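Local coordinates for beta-N-acetylglucosaminidase-like protein Glycoside hydrolase family 20 (Flavobacterium johnsoniae, PDB 6YHH) that probably releases terminal N-acetylglucosamine from chitin-derived oligosaccharides by hydrolysis, as a family 20 glycoside hydrolase of bacterial chitin metabolism, at residues 183-187 with 274-280; 233-237 with 315-319; 283-287 with 323-329. All blocks are in the same frame, centred on the assembly; numbering follows the deposited sequence.

Interaction 1: 183-187 with 274-280; sequences VDDQG and ERNAGIF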
loop_
_atom_site.group_PDB
_atom_site.type_symbol
_atom_site.label_atom_id
_atom_site.label_comp_id
_atom_site.label_asym_id
_atom_site.label_seq_id
_atom_site.Cartn_x
_atom_site.Cartn_y
_atom_site.Cartn_z
ATOM N N VAL A 183 17.352 15.443 1.778
ATOM C CA VAL A 183 17.941 16.233 0.739
ATOM C C VAL A 183 19.151 15.515 0.156
ATOM O O VAL A 183 19.929 14.901 0.907
ATOM C CB VAL A 183 18.448 17.615 1.282
ATOM C CG1 VAL A 183 18.904 18.431 0.074
ATOM C CG2 VAL A 183 17.353 18.299 2.164
ATOM N N ASP A 184 19.287 15.543 -1.175
ATOM C CA ASP A 184 20.472 15.069 -1.826
ATOM C C ASP A 184 20.464 15.698 -3.224
ATOM O O ASP A 184 19.672 16.675 -3.504
ATOM C CB ASP A 184 20.520 13.525 -1.834
ATOM C CG ASP A 184 21.908 12.990 -1.815
ATOM O OD1 ASP A 184 22.611 13.161 -2.860
ATOM O OD2 ASP A 184 22.347 12.439 -0.807
ATOM N N ASP A 185 21.343 15.233 -4.104
ATOM C CA ASP A 185 21.471 15.841 -5.436
ATOM C C ASP A 185 20.178 15.749 -6.281
ATOM O O ASP A 185 19.922 16.546 -7.176
ATOM C CB ASP A 185 22.592 15.163 -6.248
ATOM C CG ASP A 185 23.980 15.398 -5.664
ATOM O OD1 ASP A 185 24.462 16.566 -5.767
ATOM O OD2 ASP A 185 24.522 14.372 -5.147
ATOM N N GLN A 186 19.403 14.726 -5.961
ATOM C CA GLN A 186 18.240 14.312 -6.726
ATOM C C GLN A 186 16.923 14.929 -6.211
ATOM O O GLN A 186 15.844 14.552 -6.692
ATOM C CB GLN A 186 18.151 12.774 -6.702
ATOM C CG GLN A 186 19.284 12.097 -7.405
ATOM C CD GLN A 186 20.583 11.986 -6.613
ATOM O OE1 GLN A 186 20.670 12.338 -5.447
ATOM N NE2 GLN A 186 21.605 11.539 -7.276
ATOM N N GLY A 187 17.018 15.795 -5.167
ATOM C CA GLY A 187 15.837 16.480 -4.700
ATOM C C GLY A 187 15.876 16.856 -3.241
ATOM O O GLY A 187 16.493 16.201 -2.458
ATOM N N GLU A 274 19.624 16.429 -10.154
ATOM C CA GLU A 274 20.304 15.335 -10.754
ATOM C C GLU A 274 19.353 14.119 -10.970
ATOM O O GLU A 274 18.607 13.781 -10.100
ATOM C CB GLU A 274 21.462 14.930 -9.890
ATOM C CG GLU A 274 22.294 13.840 -10.421
ATOM C CD GLU A 274 22.886 14.204 -11.789
ATOM O OE1 GLU A 274 23.339 15.338 -12.082
ATOM O OE2 GLU A 274 22.732 13.332 -12.598
ATOM N N ARG A 275 19.438 13.512 -12.169
ATOM C CA ARG A 275 18.542 12.406 -12.547
ATOM C C ARG A 275 19.260 11.052 -12.450
ATOM O O ARG A 275 18.570 9.992 -12.517
ATOM C CB ARG A 275 17.977 12.591 -13.958
ATOM C CG ARG A 275 17.236 13.915 -14.152
ATOM C CD ARG A 275 16.171 14.091 -13.108
ATOM N NE ARG A 275 15.395 15.294 -13.347
ATOM C CZ ARG A 275 14.433 15.678 -12.526
ATOM N NH1 ARG A 275 14.183 14.993 -11.475
ATOM N NH2 ARG A 275 13.786 16.840 -12.745
ATOM N N ASN A 276 20.569 11.070 -12.415
ATOM C CA ASN A 276 21.391 9.838 -12.365
ATOM C C ASN A 276 21.877 9.623 -10.940
ATOM O O ASN A 276 21.720 10.461 -10.066
ATOM C CB ASN A 276 22.636 10.013 -13.248
ATOM C CG ASN A 276 22.288 9.984 -14.716
ATOM O OD1 ASN A 276 21.305 9.439 -15.110
ATOM N ND2 ASN A 276 23.112 10.541 -15.506
ATOM N N ALA A 277 22.461 8.453 -10.689
ATOM C CA ALA A 277 23.144 8.164 -9.474
ATOM C C ALA A 277 24.609 8.507 -9.579
ATOM O O ALA A 277 25.178 8.523 -10.697
ATOM C CB ALA A 277 23.015 6.674 -9.187
ATOM N N GLY A 278 25.241 8.694 -8.422
ATOM C CA GLY A 278 26.694 8.935 -8.430
ATOM C C GLY A 278 27.123 10.003 -7.435
ATOM O O GLY A 278 26.424 10.298 -6.506
ATOM N N ILE A 279 28.373 10.395 -7.589
ATOM C CA ILE A 279 29.000 11.424 -6.789
ATOM C C ILE A 279 29.158 12.605 -7.685
ATOM O O ILE A 279 29.814 12.481 -8.770
ATOM C CB ILE A 279 30.380 10.990 -6.241
ATOM C CG1 ILE A 279 30.245 9.724 -5.419
ATOM C CG2 ILE A 279 30.922 12.136 -5.405
ATOM C CD1 ILE A 279 31.560 9.075 -4.984
ATOM N N PHE A 280 28.646 13.757 -7.300
ATOM C CA PHE A 280 28.586 14.920 -8.167
ATOM C C PHE A 280 29.395 16.071 -7.608
ATOM O O PHE A 280 29.688 16.132 -6.370
ATOM C CB PHE A 280 27.117 15.296 -8.466
ATOM C CG PHE A 280 26.372 14.150 -9.167
ATOM C CD1 PHE A 280 26.500 13.938 -10.536
ATOM C CD2 PHE A 280 25.680 13.233 -8.431
ATOM C CE1 PHE A 280 25.929 12.806 -11.139
ATOM C CE2 PHE A 280 25.071 12.146 -9.026
ATOM C CZ PHE A 280 25.188 11.932 -10.377
HETATM O O HOH W 1 24.109 11.711 -5.458
HETATM O O HOH W 2 27.189 13.628 -4.829
#
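Strand 177-184 of the catalytic domain ends in a tight type I beta turn, Asp184 to Gly187, and the two central residues of that turn carry the loop 274-280. The turn is closed by Gly187 N to Asp184 O (3.3 Å). Because the carbonyl of Asp185 points out of the turn, Asp185 O accepts Glu274 N at 3.0 Å. The two side chains meet there too, Asp185 CB lying 3.8 Å from Glu274 CB. Gln186 uses its amide in both directions: NE2 donates to Asn276 O (3.0 Å, 166°), and OE1 accepts from Arg155 NE. The Glu274 side chain folds back on its own loop, where OE2 takes the backbone N of Asn276 at 3.1 Å. On Asp185, OD1 is satisfied by Ser238 OG, and OD2 lies beside two waters. Water 1 is 2.7 Å from Asp185 OD2 and 2.9 Å from Gly278 O, and accepts from Gln186 NE2 at 3.1 Å; water 2 donates to Asp185 OD2 at 2.8 Å and accepts Phe280 N at 2.9 Å. Asp185 OD2 also sits at the edge of the Phe280 ring, 3.7 Å from CD2. The Asp185 side chain is about 7 Å from that of Glu317, the predicted proton donor, so the contact borders the active site. Two direct hydrogen bonds and two waters thus satisfy the polar groups where the segments meet.

Interaction 2: 233-237 with 315-319; sequences VPGHG and GDENE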
loop_
_atom_site.group_PDB
_atom_site.type_symbol
_atom_site.label_atom_id
_atom_site.label_comp_id
_atom_site.label_asym_id
_atom_site.label_seq_id
_atom_site.Cartn_x
_atom_site.Cartn_y
_atom_site.Cartn_z
ATOM N N VAL A 233 25.140 18.688 3.751
ATOM C CA VAL A 233 25.930 19.820 3.289
ATOM C C VAL A 233 27.387 19.579 3.600
ATOM O O VAL A 233 27.693 18.872 4.617
ATOM C CB VAL A 233 25.443 21.143 3.959
ATOM C CG1 VAL A 233 24.102 21.536 3.413
ATOM C CG2 VAL A 233 25.419 21.049 5.478
ATOM N N PRO A 234 28.340 20.060 2.778
ATOM C CA PRO A 234 28.160 20.907 1.620
ATOM C C PRO A 234 28.258 20.221 0.265
ATOM O O PRO A 234 27.971 20.855 -0.762
ATOM C CB PRO A 234 29.322 21.938 1.759
ATOM C CG PRO A 234 30.432 21.043 2.269
ATOM C CD PRO A 234 29.757 20.088 3.228
ATOM N N GLY A 235 28.587 18.940 0.277
ATOM C CA GLY A 235 28.621 18.137 -0.946
ATOM C C GLY A 235 27.168 17.727 -1.269
ATOM O O GLY A 235 26.208 18.169 -0.591
ATOM N N HIS A 236 26.980 16.954 -2.343
ATOM C CA HIS A 236 25.648 16.471 -2.701
ATOM C C HIS A 236 24.729 17.685 -2.816
ATOM O O HIS A 236 23.516 17.608 -2.502
ATOM C CB HIS A 236 25.133 15.478 -1.608
ATOM C CG HIS A 236 25.695 14.087 -1.745
ATOM N ND1 HIS A 236 26.920 13.662 -1.265
ATOM C CD2 HIS A 236 25.153 13.010 -2.362
ATOM C CE1 HIS A 236 27.093 12.393 -1.601
ATOM N NE2 HIS A 236 26.040 12.001 -2.272
ATOM N N GLY A 237 25.271 18.759 -3.406
ATOM C CA GLY A 237 24.570 20.047 -3.411
ATOM C C GLY A 237 23.739 20.372 -4.618
ATOM O O GLY A 237 23.285 21.513 -4.725
ATOM N N GLY A 315 27.698 15.730 5.132
ATOM C CA GLY A 315 29.111 15.973 4.984
ATOM C C GLY A 315 29.883 14.911 4.222
ATOM O O GLY A 315 31.094 14.950 4.232
ATOM N N ASP A 316 29.183 13.951 3.596
ATOM C CA ASP A 316 29.849 12.887 2.821
ATOM C C ASP A 316 30.253 13.371 1.431
ATOM O O ASP A 316 29.579 14.218 0.825
ATOM C CB ASP A 316 28.978 11.646 2.687
ATOM C CG ASP A 316 27.559 11.954 2.134
ATOM O OD1 ASP A 316 26.997 13.057 2.358
ATOM O OD2 ASP A 316 26.995 11.053 1.462
ATOM N N GLU A 317 31.376 12.844 0.944
ATOM C CA GLU A 317 31.643 12.875 -0.485
ATOM C C GLU A 317 31.692 14.237 -1.148
ATOM O O GLU A 317 31.356 14.352 -2.318
ATOM C CB GLU A 317 30.655 11.959 -1.255
ATOM C CG GLU A 317 30.700 10.474 -0.862
ATOM C CD GLU A 317 29.708 9.645 -1.673
ATOM O OE1 GLU A 317 28.601 10.116 -1.982
ATOM O OE2 GLU A 317 30.022 8.463 -1.946
ATOM N N ASN A 318 32.313 15.213 -0.467
ATOM C CA ASN A 318 32.748 16.434 -1.127
ATOM C C ASN A 318 34.075 16.062 -1.809
ATOM O O ASN A 318 35.079 15.939 -1.122
ATOM C CB ASN A 318 32.911 17.522 -0.098
ATOM C CG ASN A 318 33.530 18.787 -0.697
ATOM O OD1 ASN A 318 33.622 18.938 -1.888
ATOM N ND2 ASN A 318 33.935 19.671 0.164
ATOM N N GLU A 319 34.100 15.869 -3.097
ATOM C CA GLU A 319 35.418 15.528 -3.687
ATOM C C GLU A 319 36.340 16.711 -3.931
ATOM O O GLU A 319 37.519 16.572 -4.276
ATOM C CB GLU A 319 35.178 14.770 -4.962
ATOM C CG GLU A 319 34.731 13.366 -4.607
ATOM C CD GLU A 319 34.505 12.499 -5.826
ATOM O OE1 GLU A 319 34.698 11.300 -5.638
ATOM O OE2 GLU A 319 34.134 13.008 -6.951
HETATM O O HOH W 3 28.259 16.528 1.807
HETATM O O HOH W 4 29.099 15.435 -3.741
#
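This is a buried meeting of two irregular loops of the catalytic barrel whose hydrogen bonding runs mainly through water. Loop 233-237 follows strand 226-230, and loop 315-319 comes after strand 310-312. Close backbone approach makes it possible. The CA atoms of Gly235 and Asn318 are 4.5 Å apart, and a CB on Gly235 would point at the other loop and crowd Asp316 O and the backbone of Glu317 and Asn318. A cis peptide bond precedes Pro234, whose CG comes within 4.3 Å of Asn318 ND2. At the other end Gly315 CA makes a CA-H...O contact of 3.2 Å with Val233 O.

Between the two loops, water 4 accepts from His236 N (3.0 Å) and lies 2.9 Å from Glu317 O. Water 3 donates to Asp316 O at 2.8 Å and accepts a weak bond from Gly235 N at 2.9 Å. The only direct hydrogen bond across the segments, His236 ND1 to Asp316 O at 3.4 Å, is itself weak. The imidazole nevertheless lies beside the carboxylate of Asp316, with His236 CE1 3.3 Å from Asp316 OD2, and Glu368 accepts the backbone N of Glu317. Glu317 is the predicted proton donor; its OE1 accepts a weak hydrogen bond from the amine of a bound Tris molecule, probably from the crystallisation liquor. Loops at the C-terminal ends of barrel strands, bearing an adjacent Asp-Glu pair, form the active site characteristic of family 20 hexosaminidases, in which the Asp assists the substrate acetamido group and the Glu acts as acid/base.

Interaction 3: 283-287 with 323-329; sequences TLDPS and WDANPKI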
loop_
_atom_site.group_PDB
_atom_site.type_symbol
_atom_site.label_atom_id
_atom_site.label_comp_id
_atom_site.label_asym_id
_atom_site.label_seq_id
_atom_site.Cartn_x
_atom_site.Cartn_y
_atom_site.Cartn_z
ATOM N N THR A 283 28.784 21.864 -4.890
ATOM C CA THR A 283 29.173 21.949 -3.501
ATOM C C THR A 283 28.915 23.369 -3.008
ATOM O O THR A 283 29.342 24.388 -3.647
ATOM C CB THR A 283 30.717 21.648 -3.317
ATOM O OG1 THR A 283 31.081 20.451 -3.994
ATOM C CG2 THR A 283 31.114 21.464 -1.878
ATOM N N LEU A 284 28.345 23.478 -1.822
ATOM C CA LEU A 284 28.208 24.799 -1.187
ATOM C C LEU A 284 29.541 25.464 -0.910
ATOM O O LEU A 284 30.528 24.798 -0.617
ATOM C CB LEU A 284 27.499 24.648 0.135
ATOM C CG LEU A 284 26.001 24.477 0.014
ATOM C CD1 LEU A 284 25.262 24.059 -1.230
ATOM C CD2 LEU A 284 25.325 24.309 1.395
ATOM N N ASP A 285 29.532 26.784 -1.017
ATOM C CA ASP A 285 30.749 27.603 -0.866
ATOM C C ASP A 285 30.940 28.029 0.567
ATOM O O ASP A 285 30.251 28.940 1.066
ATOM C CB ASP A 285 30.702 28.812 -1.838
ATOM C CG ASP A 285 31.914 29.716 -1.755
ATOM O OD1 ASP A 285 32.826 29.517 -0.922
ATOM O OD2 ASP A 285 31.938 30.693 -2.582
ATOM N N PRO A 286 31.959 27.457 1.242
ATOM C CA PRO A 286 32.152 27.784 2.657
ATOM C C PRO A 286 32.848 29.153 2.900
ATOM O O PRO A 286 33.024 29.495 4.077
ATOM C CB PRO A 286 33.084 26.690 3.117
ATOM C CG PRO A 286 33.958 26.406 1.925
ATOM C CD PRO A 286 33.019 26.581 0.749
ATOM N N SER A 287 33.207 29.819 1.812
ATOM C CA SER A 287 33.798 31.165 1.885
ATOM C C SER A 287 32.765 32.239 1.747
ATOM O O SER A 287 33.074 33.442 1.960
ATOM C CB SER A 287 34.905 31.255 0.831
ATOM O OG SER A 287 34.463 31.567 -0.455
ATOM N N TRP A 323 36.129 23.424 -5.019
ATOM C CA TRP A 323 36.910 24.112 -3.996
ATOM C C TRP A 323 38.350 24.367 -4.450
ATOM O O TRP A 323 38.837 25.504 -4.306
ATOM C CB TRP A 323 36.852 23.369 -2.683
ATOM C CG TRP A 323 35.516 23.490 -1.980
ATOM C CD1 TRP A 323 34.353 23.980 -2.478
ATOM C CD2 TRP A 323 35.237 23.060 -0.636
ATOM N NE1 TRP A 323 33.346 23.884 -1.498
ATOM C CE2 TRP A 323 33.889 23.354 -0.362
ATOM C CE3 TRP A 323 36.006 22.459 0.349
ATOM C CZ2 TRP A 323 33.315 23.088 0.872
ATOM C CZ3 TRP A 323 35.477 22.216 1.584
ATOM C CH2 TRP A 323 34.123 22.485 1.832
ATOM N N ASP A 324 38.999 23.335 -4.968
ATOM C CA ASP A 324 40.394 23.420 -5.446
ATOM C C ASP A 324 40.539 24.493 -6.527
ATOM O O ASP A 324 41.586 25.136 -6.616
ATOM C CB ASP A 324 40.811 22.075 -6.002
ATOM C CG ASP A 324 41.024 21.019 -4.970
ATOM O OD1 ASP A 324 41.112 21.277 -3.767
ATOM O OD2 ASP A 324 41.137 19.851 -5.458
ATOM N N ALA A 325 39.538 24.657 -7.370
ATOM C CA ALA A 325 39.629 25.536 -8.540
ATOM C C ALA A 325 39.290 26.954 -8.214
ATOM O O ALA A 325 39.553 27.797 -9.014
ATOM C CB ALA A 325 38.661 25.055 -9.585
ATOM N N ASN A 326 38.679 27.246 -7.063
ATOM C CA ASN A 326 38.093 28.546 -6.841
ATOM C C ASN A 326 39.116 29.386 -6.085
ATOM O O ASN A 326 39.429 29.131 -4.939
ATOM C CB ASN A 326 36.802 28.394 -6.035
ATOM C CG ASN A 326 36.081 29.723 -5.800
ATOM O OD1 ASN A 326 36.732 30.750 -5.525
ATOM N ND2 ASN A 326 34.740 29.727 -5.861
ATOM N N PRO A 327 39.680 30.410 -6.744
ATOM C CA PRO A 327 40.677 31.253 -6.085
ATOM C C PRO A 327 40.235 31.917 -4.757
ATOM O O PRO A 327 41.033 32.027 -3.843
ATOM C CB PRO A 327 40.912 32.332 -7.166
ATOM C CG PRO A 327 40.529 31.728 -8.413
ATOM C CD PRO A 327 39.361 30.879 -8.096
ATOM N N LYS A 328 38.959 32.278 -4.631
ATOM C CA LYS A 328 38.405 32.817 -3.407
ATOM C C LYS A 328 38.394 31.842 -2.277
ATOM O O LYS A 328 38.649 32.228 -1.139
ATOM C CB LYS A 328 37.000 33.341 -3.585
ATOM C CG LYS A 328 37.018 34.556 -4.477
ATOM C CD LYS A 328 35.666 35.051 -4.914
ATOM C CE LYS A 328 35.776 36.555 -5.204
ATOM N NZ LYS A 328 34.745 36.951 -6.164
ATOM N N ILE A 329 38.056 30.581 -2.559
ATOM C CA ILE A 329 38.052 29.552 -1.534
ATOM C C ILE A 329 39.505 29.287 -1.141
ATOM O O ILE A 329 39.821 29.081 0.017
ATOM C CB ILE A 329 37.319 28.296 -2.051
ATOM C CG1 ILE A 329 35.828 28.682 -2.268
ATOM C CG2 ILE A 329 37.497 27.093 -1.091
ATOM C CD1 ILE A 329 34.919 27.602 -2.815
HETATM O O HOH W 5 34.356 21.051 -4.193
HETATM O O HOH W 6 33.563 32.189 -3.822
#
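An Asx turn and a helix N-cap face one another where the loop 283-287, leading to helix 289-302, packs against the junction of helices 321-325 and 327-335. Asp285 OD1 closes the turn by accepting Ser287 N at 2.8 Å, and also takes Ser287 OG at 2.7 Å. Opposite, Asn326 OD1 caps helix 327-335 through Ile329 N (3.3 Å) and, weakly, Lys328 N (2.8 Å). Its ND2 donates to Ser249 O, and more weakly at 3.4 Å to water 6, which lies 2.5 Å from Asp285 OD2. Beside them, Trp323 packs on the loop: Pro286 CG lies over its six-membered ring, 3.9 Å from the centroid, in a CH-pi contact, while Trp323 NE1 donates to Leu284 O at 3.1 Å. Ile329 CD1 extends the apolar patch, 4.2 Å from Pro286 CD. The indole thus serves both as an apolar surface and as a hydrogen-bond donor, so this buried joint combines proline-aromatic packing with a directional bond to the loop backbone.

In the fold
The three contacts lie on the same side of the chain's centre, with the predicted acid Glu317 in interaction 2. Interaction 1, whose centre is about 11 Å from that of interaction 2, comes up against it directly: Asp185 OD2 is 3.2 Å from His236 CD2, and Ile279 CD1 is 3.5 Å from Glu317 OE2. Interaction 3 lies further out, about 13 Å from interaction 2 between centres, and meets it through a probable hydrogen bond of 2.9 Å between Leu284 N and Pro234 O. Interactions 1 and 3 are about 20 Å apart between centres and adjoin only in sequence. Ile279, near the end of 274-280, thus touches Glu317, whereas the Thr283 side chain is about 9 Å from that of Glu317.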